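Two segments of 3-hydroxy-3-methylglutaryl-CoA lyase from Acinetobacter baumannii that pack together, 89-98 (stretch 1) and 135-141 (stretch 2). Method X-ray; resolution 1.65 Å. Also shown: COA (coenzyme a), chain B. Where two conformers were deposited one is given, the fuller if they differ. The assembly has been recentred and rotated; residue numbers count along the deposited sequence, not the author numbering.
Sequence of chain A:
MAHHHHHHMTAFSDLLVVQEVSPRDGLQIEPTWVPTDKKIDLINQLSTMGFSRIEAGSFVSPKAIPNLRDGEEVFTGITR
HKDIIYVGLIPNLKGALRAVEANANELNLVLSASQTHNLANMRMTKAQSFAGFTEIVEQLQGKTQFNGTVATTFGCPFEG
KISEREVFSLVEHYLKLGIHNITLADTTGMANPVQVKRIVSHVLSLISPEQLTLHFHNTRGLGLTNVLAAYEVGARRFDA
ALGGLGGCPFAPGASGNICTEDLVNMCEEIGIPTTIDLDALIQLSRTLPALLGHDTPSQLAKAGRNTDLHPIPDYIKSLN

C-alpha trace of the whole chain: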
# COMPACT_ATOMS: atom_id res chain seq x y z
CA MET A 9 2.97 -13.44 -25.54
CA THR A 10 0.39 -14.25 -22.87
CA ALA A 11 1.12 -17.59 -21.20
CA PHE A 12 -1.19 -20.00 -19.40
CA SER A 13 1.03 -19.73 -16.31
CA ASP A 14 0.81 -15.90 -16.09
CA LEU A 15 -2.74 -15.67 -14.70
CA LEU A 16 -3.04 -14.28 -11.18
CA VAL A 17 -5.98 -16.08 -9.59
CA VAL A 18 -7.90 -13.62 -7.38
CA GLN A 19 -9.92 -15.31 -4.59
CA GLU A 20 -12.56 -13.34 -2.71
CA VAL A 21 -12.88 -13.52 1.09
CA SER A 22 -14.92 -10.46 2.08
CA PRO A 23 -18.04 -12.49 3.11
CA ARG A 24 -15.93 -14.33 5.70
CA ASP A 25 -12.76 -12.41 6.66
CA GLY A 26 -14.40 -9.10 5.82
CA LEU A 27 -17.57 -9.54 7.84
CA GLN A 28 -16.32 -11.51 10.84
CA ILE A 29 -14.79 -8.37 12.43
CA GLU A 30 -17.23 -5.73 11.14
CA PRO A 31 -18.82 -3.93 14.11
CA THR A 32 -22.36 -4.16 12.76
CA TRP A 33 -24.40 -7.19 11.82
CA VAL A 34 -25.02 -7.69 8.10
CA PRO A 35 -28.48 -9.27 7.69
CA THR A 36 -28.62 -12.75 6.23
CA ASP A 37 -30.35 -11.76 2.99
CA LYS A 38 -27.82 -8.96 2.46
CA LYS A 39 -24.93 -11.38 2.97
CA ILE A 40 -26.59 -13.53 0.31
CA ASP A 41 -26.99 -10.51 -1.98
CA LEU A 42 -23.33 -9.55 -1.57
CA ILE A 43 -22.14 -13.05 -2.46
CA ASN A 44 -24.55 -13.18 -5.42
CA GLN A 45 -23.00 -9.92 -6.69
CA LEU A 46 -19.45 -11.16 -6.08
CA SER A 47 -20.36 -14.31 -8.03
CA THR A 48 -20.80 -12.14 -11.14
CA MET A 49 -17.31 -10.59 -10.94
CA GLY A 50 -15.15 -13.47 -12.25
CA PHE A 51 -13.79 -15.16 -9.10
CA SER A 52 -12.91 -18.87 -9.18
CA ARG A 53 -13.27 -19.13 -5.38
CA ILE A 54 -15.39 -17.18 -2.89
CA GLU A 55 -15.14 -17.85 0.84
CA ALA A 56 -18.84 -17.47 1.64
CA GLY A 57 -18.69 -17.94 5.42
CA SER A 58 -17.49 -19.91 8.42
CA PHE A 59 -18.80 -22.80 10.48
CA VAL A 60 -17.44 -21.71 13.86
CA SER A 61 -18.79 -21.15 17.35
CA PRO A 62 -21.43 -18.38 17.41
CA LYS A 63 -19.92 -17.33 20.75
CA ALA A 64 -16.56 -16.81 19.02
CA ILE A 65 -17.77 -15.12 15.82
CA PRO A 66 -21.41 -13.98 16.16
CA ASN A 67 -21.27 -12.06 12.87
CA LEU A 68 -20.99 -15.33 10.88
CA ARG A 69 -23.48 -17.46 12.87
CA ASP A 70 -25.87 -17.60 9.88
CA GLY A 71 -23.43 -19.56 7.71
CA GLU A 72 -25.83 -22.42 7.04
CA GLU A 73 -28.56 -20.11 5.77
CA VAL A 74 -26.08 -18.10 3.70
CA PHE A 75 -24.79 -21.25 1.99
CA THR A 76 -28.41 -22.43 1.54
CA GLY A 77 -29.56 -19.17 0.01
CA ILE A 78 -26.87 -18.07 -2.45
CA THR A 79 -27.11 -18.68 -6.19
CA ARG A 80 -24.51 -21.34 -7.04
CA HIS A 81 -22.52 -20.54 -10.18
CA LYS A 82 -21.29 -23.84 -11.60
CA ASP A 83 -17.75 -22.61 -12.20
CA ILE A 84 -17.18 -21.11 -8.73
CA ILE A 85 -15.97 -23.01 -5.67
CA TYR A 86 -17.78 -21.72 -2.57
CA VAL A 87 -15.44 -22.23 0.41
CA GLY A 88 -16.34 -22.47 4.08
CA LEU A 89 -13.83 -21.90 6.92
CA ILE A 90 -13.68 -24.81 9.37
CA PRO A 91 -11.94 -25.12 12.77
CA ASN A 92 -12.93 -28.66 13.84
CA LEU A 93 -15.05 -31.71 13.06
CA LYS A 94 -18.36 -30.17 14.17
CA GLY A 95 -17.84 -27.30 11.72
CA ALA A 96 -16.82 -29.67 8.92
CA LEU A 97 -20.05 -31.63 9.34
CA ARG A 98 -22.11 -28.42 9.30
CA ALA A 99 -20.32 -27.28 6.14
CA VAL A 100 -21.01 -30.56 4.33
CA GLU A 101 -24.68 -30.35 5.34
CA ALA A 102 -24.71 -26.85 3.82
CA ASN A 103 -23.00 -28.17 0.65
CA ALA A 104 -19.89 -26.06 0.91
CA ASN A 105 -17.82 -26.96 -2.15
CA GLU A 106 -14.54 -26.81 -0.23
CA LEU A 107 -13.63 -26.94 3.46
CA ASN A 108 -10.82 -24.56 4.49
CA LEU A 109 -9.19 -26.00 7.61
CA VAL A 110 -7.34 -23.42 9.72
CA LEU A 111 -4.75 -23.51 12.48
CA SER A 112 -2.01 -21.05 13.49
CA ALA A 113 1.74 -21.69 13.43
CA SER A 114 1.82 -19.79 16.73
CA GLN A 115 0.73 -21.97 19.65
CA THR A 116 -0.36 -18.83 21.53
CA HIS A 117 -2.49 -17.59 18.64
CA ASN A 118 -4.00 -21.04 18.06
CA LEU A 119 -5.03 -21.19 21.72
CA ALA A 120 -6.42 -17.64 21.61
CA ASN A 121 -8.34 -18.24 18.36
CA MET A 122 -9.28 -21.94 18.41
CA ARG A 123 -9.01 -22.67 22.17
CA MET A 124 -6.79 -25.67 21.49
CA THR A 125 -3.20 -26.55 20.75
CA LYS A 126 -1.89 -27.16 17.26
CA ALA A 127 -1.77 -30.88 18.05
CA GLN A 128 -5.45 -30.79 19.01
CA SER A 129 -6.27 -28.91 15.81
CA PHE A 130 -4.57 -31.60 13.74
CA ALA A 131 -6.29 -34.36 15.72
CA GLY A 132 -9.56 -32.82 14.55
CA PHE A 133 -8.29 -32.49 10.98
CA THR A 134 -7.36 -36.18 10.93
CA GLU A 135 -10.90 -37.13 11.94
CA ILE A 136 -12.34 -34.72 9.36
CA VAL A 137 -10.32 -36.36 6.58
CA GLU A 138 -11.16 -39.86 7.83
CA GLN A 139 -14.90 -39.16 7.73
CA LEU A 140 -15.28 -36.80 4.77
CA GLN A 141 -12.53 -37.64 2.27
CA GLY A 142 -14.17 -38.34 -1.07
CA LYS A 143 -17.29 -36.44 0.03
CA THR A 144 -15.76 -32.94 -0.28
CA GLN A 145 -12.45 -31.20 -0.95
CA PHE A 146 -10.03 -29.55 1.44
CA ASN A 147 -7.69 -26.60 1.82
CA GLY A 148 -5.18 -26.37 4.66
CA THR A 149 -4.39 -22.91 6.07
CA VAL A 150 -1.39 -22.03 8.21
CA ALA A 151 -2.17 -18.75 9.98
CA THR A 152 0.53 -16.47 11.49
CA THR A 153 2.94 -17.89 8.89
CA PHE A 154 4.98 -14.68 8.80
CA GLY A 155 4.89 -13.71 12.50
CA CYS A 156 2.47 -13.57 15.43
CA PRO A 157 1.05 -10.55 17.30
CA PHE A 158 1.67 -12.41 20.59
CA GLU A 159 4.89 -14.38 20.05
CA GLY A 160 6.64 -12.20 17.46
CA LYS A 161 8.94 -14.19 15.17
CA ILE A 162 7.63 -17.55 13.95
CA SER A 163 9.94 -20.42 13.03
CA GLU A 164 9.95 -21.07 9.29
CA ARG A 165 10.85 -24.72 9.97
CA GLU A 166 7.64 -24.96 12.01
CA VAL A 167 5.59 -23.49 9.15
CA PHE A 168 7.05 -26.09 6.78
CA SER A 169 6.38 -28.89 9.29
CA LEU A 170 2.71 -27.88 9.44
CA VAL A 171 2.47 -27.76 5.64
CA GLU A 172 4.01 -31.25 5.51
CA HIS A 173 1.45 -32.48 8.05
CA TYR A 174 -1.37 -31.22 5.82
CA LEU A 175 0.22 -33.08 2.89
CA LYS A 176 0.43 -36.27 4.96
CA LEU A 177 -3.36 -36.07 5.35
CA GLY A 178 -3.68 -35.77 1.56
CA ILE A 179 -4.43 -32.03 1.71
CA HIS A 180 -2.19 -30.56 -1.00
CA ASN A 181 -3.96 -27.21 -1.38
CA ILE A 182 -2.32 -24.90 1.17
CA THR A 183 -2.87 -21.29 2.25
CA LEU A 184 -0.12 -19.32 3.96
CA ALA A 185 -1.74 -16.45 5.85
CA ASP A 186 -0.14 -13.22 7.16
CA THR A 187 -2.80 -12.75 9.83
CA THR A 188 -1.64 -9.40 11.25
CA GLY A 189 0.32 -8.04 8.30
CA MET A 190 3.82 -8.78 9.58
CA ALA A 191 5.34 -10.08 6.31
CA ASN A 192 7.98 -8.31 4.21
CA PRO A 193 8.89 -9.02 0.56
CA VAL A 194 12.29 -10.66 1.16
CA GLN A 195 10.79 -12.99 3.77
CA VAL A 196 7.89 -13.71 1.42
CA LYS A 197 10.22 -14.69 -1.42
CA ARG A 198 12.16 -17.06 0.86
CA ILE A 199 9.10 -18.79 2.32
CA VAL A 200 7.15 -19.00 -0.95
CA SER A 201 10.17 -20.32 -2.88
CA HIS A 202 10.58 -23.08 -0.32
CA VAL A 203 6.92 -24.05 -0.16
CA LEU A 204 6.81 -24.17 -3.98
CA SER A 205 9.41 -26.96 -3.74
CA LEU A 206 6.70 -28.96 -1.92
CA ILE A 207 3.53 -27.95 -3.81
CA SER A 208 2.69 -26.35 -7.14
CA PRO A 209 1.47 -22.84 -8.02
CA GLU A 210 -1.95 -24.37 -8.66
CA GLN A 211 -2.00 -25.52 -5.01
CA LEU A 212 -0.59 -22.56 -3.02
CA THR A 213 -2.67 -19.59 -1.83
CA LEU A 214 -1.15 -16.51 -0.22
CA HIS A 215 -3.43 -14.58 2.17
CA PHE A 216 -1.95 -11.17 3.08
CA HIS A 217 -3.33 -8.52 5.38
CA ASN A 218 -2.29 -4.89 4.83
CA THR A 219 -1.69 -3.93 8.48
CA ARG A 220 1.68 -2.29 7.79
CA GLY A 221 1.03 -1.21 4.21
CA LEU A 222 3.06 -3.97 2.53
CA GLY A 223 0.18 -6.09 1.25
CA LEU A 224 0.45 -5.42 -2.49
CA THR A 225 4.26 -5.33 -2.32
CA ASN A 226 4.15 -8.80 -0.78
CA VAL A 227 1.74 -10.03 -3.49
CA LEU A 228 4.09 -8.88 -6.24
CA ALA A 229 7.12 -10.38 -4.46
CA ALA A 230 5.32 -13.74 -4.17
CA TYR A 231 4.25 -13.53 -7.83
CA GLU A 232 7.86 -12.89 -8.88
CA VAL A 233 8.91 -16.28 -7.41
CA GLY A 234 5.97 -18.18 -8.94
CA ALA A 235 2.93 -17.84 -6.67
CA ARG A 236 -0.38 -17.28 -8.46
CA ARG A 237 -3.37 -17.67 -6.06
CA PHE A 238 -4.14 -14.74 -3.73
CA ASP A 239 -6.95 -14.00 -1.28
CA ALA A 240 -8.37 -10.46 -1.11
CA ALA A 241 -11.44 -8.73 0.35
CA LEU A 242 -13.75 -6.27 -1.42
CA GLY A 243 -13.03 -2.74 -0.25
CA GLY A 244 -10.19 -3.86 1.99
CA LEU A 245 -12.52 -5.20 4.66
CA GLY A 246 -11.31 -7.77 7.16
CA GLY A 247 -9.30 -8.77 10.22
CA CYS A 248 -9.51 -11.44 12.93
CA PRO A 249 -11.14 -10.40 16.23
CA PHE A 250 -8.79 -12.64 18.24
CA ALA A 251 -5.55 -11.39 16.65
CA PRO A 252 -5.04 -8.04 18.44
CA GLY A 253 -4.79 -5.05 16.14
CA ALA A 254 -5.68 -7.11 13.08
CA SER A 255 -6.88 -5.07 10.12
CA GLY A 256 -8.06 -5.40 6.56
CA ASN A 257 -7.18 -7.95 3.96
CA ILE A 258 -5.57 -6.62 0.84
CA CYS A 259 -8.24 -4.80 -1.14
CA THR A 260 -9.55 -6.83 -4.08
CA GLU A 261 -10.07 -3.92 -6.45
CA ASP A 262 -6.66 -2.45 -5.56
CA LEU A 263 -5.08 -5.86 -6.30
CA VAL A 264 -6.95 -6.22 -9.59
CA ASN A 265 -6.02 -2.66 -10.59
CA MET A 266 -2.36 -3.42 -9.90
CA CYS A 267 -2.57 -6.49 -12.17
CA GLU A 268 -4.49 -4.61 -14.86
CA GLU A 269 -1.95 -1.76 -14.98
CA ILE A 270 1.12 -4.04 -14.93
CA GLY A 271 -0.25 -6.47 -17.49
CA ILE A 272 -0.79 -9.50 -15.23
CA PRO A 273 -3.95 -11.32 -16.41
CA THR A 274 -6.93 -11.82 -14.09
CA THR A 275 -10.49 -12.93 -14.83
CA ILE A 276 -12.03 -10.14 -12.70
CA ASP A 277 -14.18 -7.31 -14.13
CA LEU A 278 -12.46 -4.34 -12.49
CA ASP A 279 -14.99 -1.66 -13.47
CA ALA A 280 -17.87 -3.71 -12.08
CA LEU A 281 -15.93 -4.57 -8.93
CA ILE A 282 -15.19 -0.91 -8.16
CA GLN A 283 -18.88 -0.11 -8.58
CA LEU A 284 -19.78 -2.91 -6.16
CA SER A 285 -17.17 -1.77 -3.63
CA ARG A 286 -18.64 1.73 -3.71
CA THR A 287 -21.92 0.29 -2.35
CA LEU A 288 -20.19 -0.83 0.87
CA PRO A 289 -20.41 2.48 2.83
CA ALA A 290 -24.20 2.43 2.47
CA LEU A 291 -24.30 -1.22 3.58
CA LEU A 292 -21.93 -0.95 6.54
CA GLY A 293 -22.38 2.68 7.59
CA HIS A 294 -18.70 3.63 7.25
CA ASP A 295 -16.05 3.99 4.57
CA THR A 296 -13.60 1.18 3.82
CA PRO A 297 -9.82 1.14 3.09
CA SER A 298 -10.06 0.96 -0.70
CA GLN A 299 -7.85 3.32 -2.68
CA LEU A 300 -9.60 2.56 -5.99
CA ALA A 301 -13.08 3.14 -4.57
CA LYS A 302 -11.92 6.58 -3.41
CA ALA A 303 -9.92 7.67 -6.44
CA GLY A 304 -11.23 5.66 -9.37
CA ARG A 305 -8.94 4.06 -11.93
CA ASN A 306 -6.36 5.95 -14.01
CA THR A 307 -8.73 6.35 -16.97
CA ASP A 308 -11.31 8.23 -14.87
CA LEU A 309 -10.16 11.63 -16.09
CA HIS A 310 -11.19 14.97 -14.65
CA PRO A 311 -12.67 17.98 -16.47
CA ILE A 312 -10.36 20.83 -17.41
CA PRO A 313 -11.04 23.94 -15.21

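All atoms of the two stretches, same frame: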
# COMPACT_ATOMS: atom_id res chain seq x y z
N LEU A 89 -14.91 -21.76 5.93
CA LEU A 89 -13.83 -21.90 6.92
C LEU A 89 -14.27 -22.80 8.06
O LEU A 89 -15.36 -22.62 8.62
CB LEU A 89 -13.43 -20.52 7.46
CG LEU A 89 -12.30 -20.52 8.51
CD1 LEU A 89 -11.47 -19.26 8.38
CD2 LEU A 89 -12.83 -20.61 9.93
N ILE A 90 -13.38 -23.71 8.45
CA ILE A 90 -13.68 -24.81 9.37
C ILE A 90 -12.61 -24.87 10.46
O ILE A 90 -11.42 -24.86 10.14
CB ILE A 90 -13.75 -26.14 8.61
CG1 ILE A 90 -14.80 -26.06 7.49
CG2 ILE A 90 -14.05 -27.28 9.56
CD1 ILE A 90 -16.17 -25.67 7.99
N PRO A 91 -12.98 -24.96 11.75
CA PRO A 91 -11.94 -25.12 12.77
C PRO A 91 -11.82 -26.53 13.34
O PRO A 91 -10.80 -26.85 13.96
CB PRO A 91 -12.40 -24.16 13.86
CG PRO A 91 -13.92 -24.35 13.83
CD PRO A 91 -14.29 -24.66 12.36
N ASN A 92 -12.85 -27.36 13.17
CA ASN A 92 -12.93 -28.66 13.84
C ASN A 92 -13.98 -29.53 13.16
O ASN A 92 -14.61 -29.13 12.18
CB ASN A 92 -13.23 -28.50 15.34
CG ASN A 92 -14.57 -27.80 15.62
OD1 ASN A 92 -15.38 -27.59 14.71
ND2 ASN A 92 -14.79 -27.45 16.87
N LEU A 93 -14.18 -30.73 13.71
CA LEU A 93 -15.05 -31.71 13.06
C LEU A 93 -16.51 -31.25 13.04
O LEU A 93 -17.20 -31.42 12.03
CB LEU A 93 -14.93 -33.06 13.76
CG LEU A 93 -15.88 -34.15 13.26
CD1 LEU A 93 -15.66 -34.39 11.78
CD2 LEU A 93 -15.69 -35.43 14.05
N LYS A 94 -16.99 -30.66 14.14
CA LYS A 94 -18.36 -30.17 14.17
C LYS A 94 -18.62 -29.18 13.04
O LYS A 94 -19.66 -29.25 12.37
CB LYS A 94 -18.67 -29.53 15.52
N GLY A 95 -17.68 -28.26 12.81
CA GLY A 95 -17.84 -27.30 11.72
C GLY A 95 -17.78 -27.95 10.35
O GLY A 95 -18.52 -27.57 9.44
N ALA A 96 -16.89 -28.94 10.18
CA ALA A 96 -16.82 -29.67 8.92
C ALA A 96 -18.15 -30.33 8.59
O ALA A 96 -18.62 -30.29 7.44
CB ALA A 96 -15.70 -30.71 8.98
N LEU A 97 -18.79 -30.95 9.59
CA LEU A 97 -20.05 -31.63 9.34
C LEU A 97 -21.16 -30.64 8.99
O LEU A 97 -21.99 -30.92 8.12
CB LEU A 97 -20.44 -32.47 10.57
CG LEU A 97 -19.52 -33.67 10.78
CD1 LEU A 97 -19.82 -34.39 12.08
CD2 LEU A 97 -19.62 -34.62 9.60
N ARG A 98 -21.17 -29.48 9.66
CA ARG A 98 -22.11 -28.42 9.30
C ARG A 98 -21.89 -27.96 7.87
O ARG A 98 -22.85 -27.76 7.12
CB ARG A 98 -21.95 -27.22 10.25
CG ARG A 98 -22.42 -27.41 11.70
CD ARG A 98 -22.02 -26.20 12.56
NE ARG A 98 -22.56 -24.94 12.04
CZ ARG A 98 -22.04 -23.73 12.27
NH1 ARG A 98 -20.95 -23.59 13.00
NH2 ARG A 98 -22.62 -22.65 11.75
N GLU A 135 -9.56 -36.55 11.92
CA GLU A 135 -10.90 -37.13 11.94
C GLU A 135 -11.75 -36.58 10.80
O GLU A 135 -12.55 -37.32 10.21
CB GLU A 135 -11.56 -36.88 13.29
CG GLU A 135 -12.89 -37.58 13.48
CD GLU A 135 -12.75 -39.06 13.82
OE1 GLU A 135 -11.69 -39.45 14.36
OE2 GLU A 135 -13.69 -39.82 13.54
N ILE A 136 -11.59 -35.30 10.47
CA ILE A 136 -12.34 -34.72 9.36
C ILE A 136 -12.02 -35.45 8.06
O ILE A 136 -12.92 -35.81 7.29
CB ILE A 136 -12.03 -33.22 9.24
CG1 ILE A 136 -12.70 -32.46 10.38
CG2 ILE A 136 -12.47 -32.69 7.88
CD1 ILE A 136 -12.08 -31.09 10.61
N VAL A 137 -10.73 -35.66 7.79
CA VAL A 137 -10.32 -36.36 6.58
C VAL A 137 -10.82 -37.80 6.60
O VAL A 137 -11.29 -38.32 5.58
CB VAL A 137 -8.79 -36.28 6.43
CG1 VAL A 137 -8.29 -37.25 5.37
CG2 VAL A 137 -8.36 -34.85 6.08
N GLU A 138 -10.74 -38.46 7.75
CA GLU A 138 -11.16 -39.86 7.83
C GLU A 138 -12.64 -40.01 7.50
O GLU A 138 -13.05 -40.97 6.84
CB GLU A 138 -10.85 -40.43 9.21
N GLN A 139 -13.46 -39.05 7.93
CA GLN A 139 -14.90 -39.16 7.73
C GLN A 139 -15.38 -38.60 6.40
O GLN A 139 -16.34 -39.12 5.83
CB GLN A 139 -15.65 -38.45 8.86
CG GLN A 139 -15.42 -39.06 10.24
CD GLN A 139 -16.40 -38.54 11.28
OE1 GLN A 139 -17.41 -37.92 10.95
NE2 GLN A 139 -16.12 -38.82 12.56
N LEU A 140 -14.73 -37.55 5.89
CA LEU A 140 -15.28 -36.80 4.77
C LEU A 140 -14.45 -36.85 3.50
O LEU A 140 -14.86 -36.25 2.49
CB LEU A 140 -15.48 -35.33 5.17
CG LEU A 140 -16.37 -35.11 6.39
CD1 LEU A 140 -16.41 -33.64 6.75
CD2 LEU A 140 -17.77 -35.64 6.12
N GLN A 141 -13.30 -37.51 3.50
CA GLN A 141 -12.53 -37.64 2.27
C GLN A 141 -13.36 -38.35 1.21
O GLN A 141 -14.05 -39.33 1.50
CB GLN A 141 -11.23 -38.41 2.52
N1A COA B . -19.57 -24.52 15.13
C2A COA B . -20.55 -24.30 16.01
N3A COA B . -20.66 -24.69 17.28
C4A COA B . -19.57 -25.39 17.64
C5A COA B . -18.48 -25.70 16.86
C6A COA B . -18.48 -25.23 15.53
N6A COA B . -17.50 -25.46 14.67
N7A COA B . -17.56 -26.44 17.59
C8A COA B . -18.11 -26.57 18.78
N9A COA B . -19.33 -25.95 18.87
C1B COA B . -20.23 -25.92 20.02
C2B COA B . -20.63 -27.29 20.55
O2B COA B . -21.65 -27.93 19.82
C3B COA B . -21.02 -26.91 21.98
O3B COA B . -22.25 -26.18 21.99
P3B COA B . -22.91 -26.21 23.46
O7A COA B . -22.27 -25.10 24.29
O8A COA B . -22.61 -27.58 24.03
O9A COA B . -24.40 -25.99 23.26
C4B COA B . -19.83 -26.04 22.32
O4B COA B . -19.60 -25.27 21.11
C5B COA B . -18.60 -26.86 22.59
O5B COA B . -17.51 -25.99 22.94
P1A COA B . -16.04 -26.59 22.80
O1A COA B . -16.05 -27.78 21.89
O2A COA B . -15.40 -26.69 24.14
O3A COA B . -15.38 -25.38 21.99
P2A COA B . -14.97 -23.90 22.43
O4A COA B . -13.72 -23.98 23.24
O5A COA B . -16.15 -23.18 22.99
O6A COA B . -14.66 -23.27 20.99
CBP COA B . -13.97 -23.41 18.71
CCP COA B . -13.69 -23.91 20.12
CDP COA B . -12.87 -23.90 17.75
CEP COA B . -15.32 -23.96 18.23
CAP COA B . -13.99 -21.88 18.76
OAP COA B . -12.81 -21.42 19.40
C9P COA B . -14.09 -21.23 17.39
O9P COA B . -15.13 -21.29 16.74
N8P COA B . -13.00 -20.61 16.95
C7P COA B . -12.89 -20.04 15.62
C6P COA B . -12.85 -18.54 15.66
C5P COA B . -12.57 -17.94 14.29
O5P COA B . -13.22 -18.30 13.31
N4P COA B . -11.60 -17.02 14.23
C3P COA B . -11.32 -16.22 13.04
C2P COA B . -10.96 -17.07 11.85
S1P COA B . -9.61 -18.23 12.21

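What holds the centre of this contact together? Ile 136 lies against the first turn of helix 93-98: its CG1 is 3.6 Å from Leu 93 CA and 3.7 Å from Ala 96 CB, while its CD1 reaches to 3.5 Å from the backbone C of Asn 92. Its CA-to-CB bond points sideways, yet the end of the side chain comes nearer, and the same is true of Leu 93, whose CD1 lies 3.8 Å from Ile 136 CG1. These two residues lose the most surface to the contact.

How does the apolar packing continue along the helices? The axes cross at 32°, running in broadly the same direction, and come no closer than 10.0 Å, so side chains fill the space between them. Ala 96 points toward the other helix, and its short side chain touches successive turns there, with its CB 3.7 Å from Leu 140 CD1 as well as against Ile 136. Farther along, Leu 97 CD2 meets Leu 140 CD2 at 4.1 Å.

What happens where the contact meets solvent? Glu 135 and Gln 139 sit one helical turn apart, and Gln 139 NE2 donates to Glu 135 OE2 at 2.8 Å. Leu 93 CD2 packs beside this pair, 3.6 Å from Glu 135 CG and 3.7 Å from Gln 139 NE2. No hydrogen bond crosses between the stretches.

What does the far side of stretch 1 do? Asn 92 turns its CA-to-CB bond away from stretch 2 and caps the helix, its OD1 accepting from Gly 95 N at 3.1 Å. That same OD1 accepts from coenzyme A N6A at 3.0 Å, while Asn 92 ND2 donates to N7A of the coenzyme at 3.0 Å. Arg 98 NH1 adds a weak hydrogen bond to coenzyme N1A at 2.7 Å.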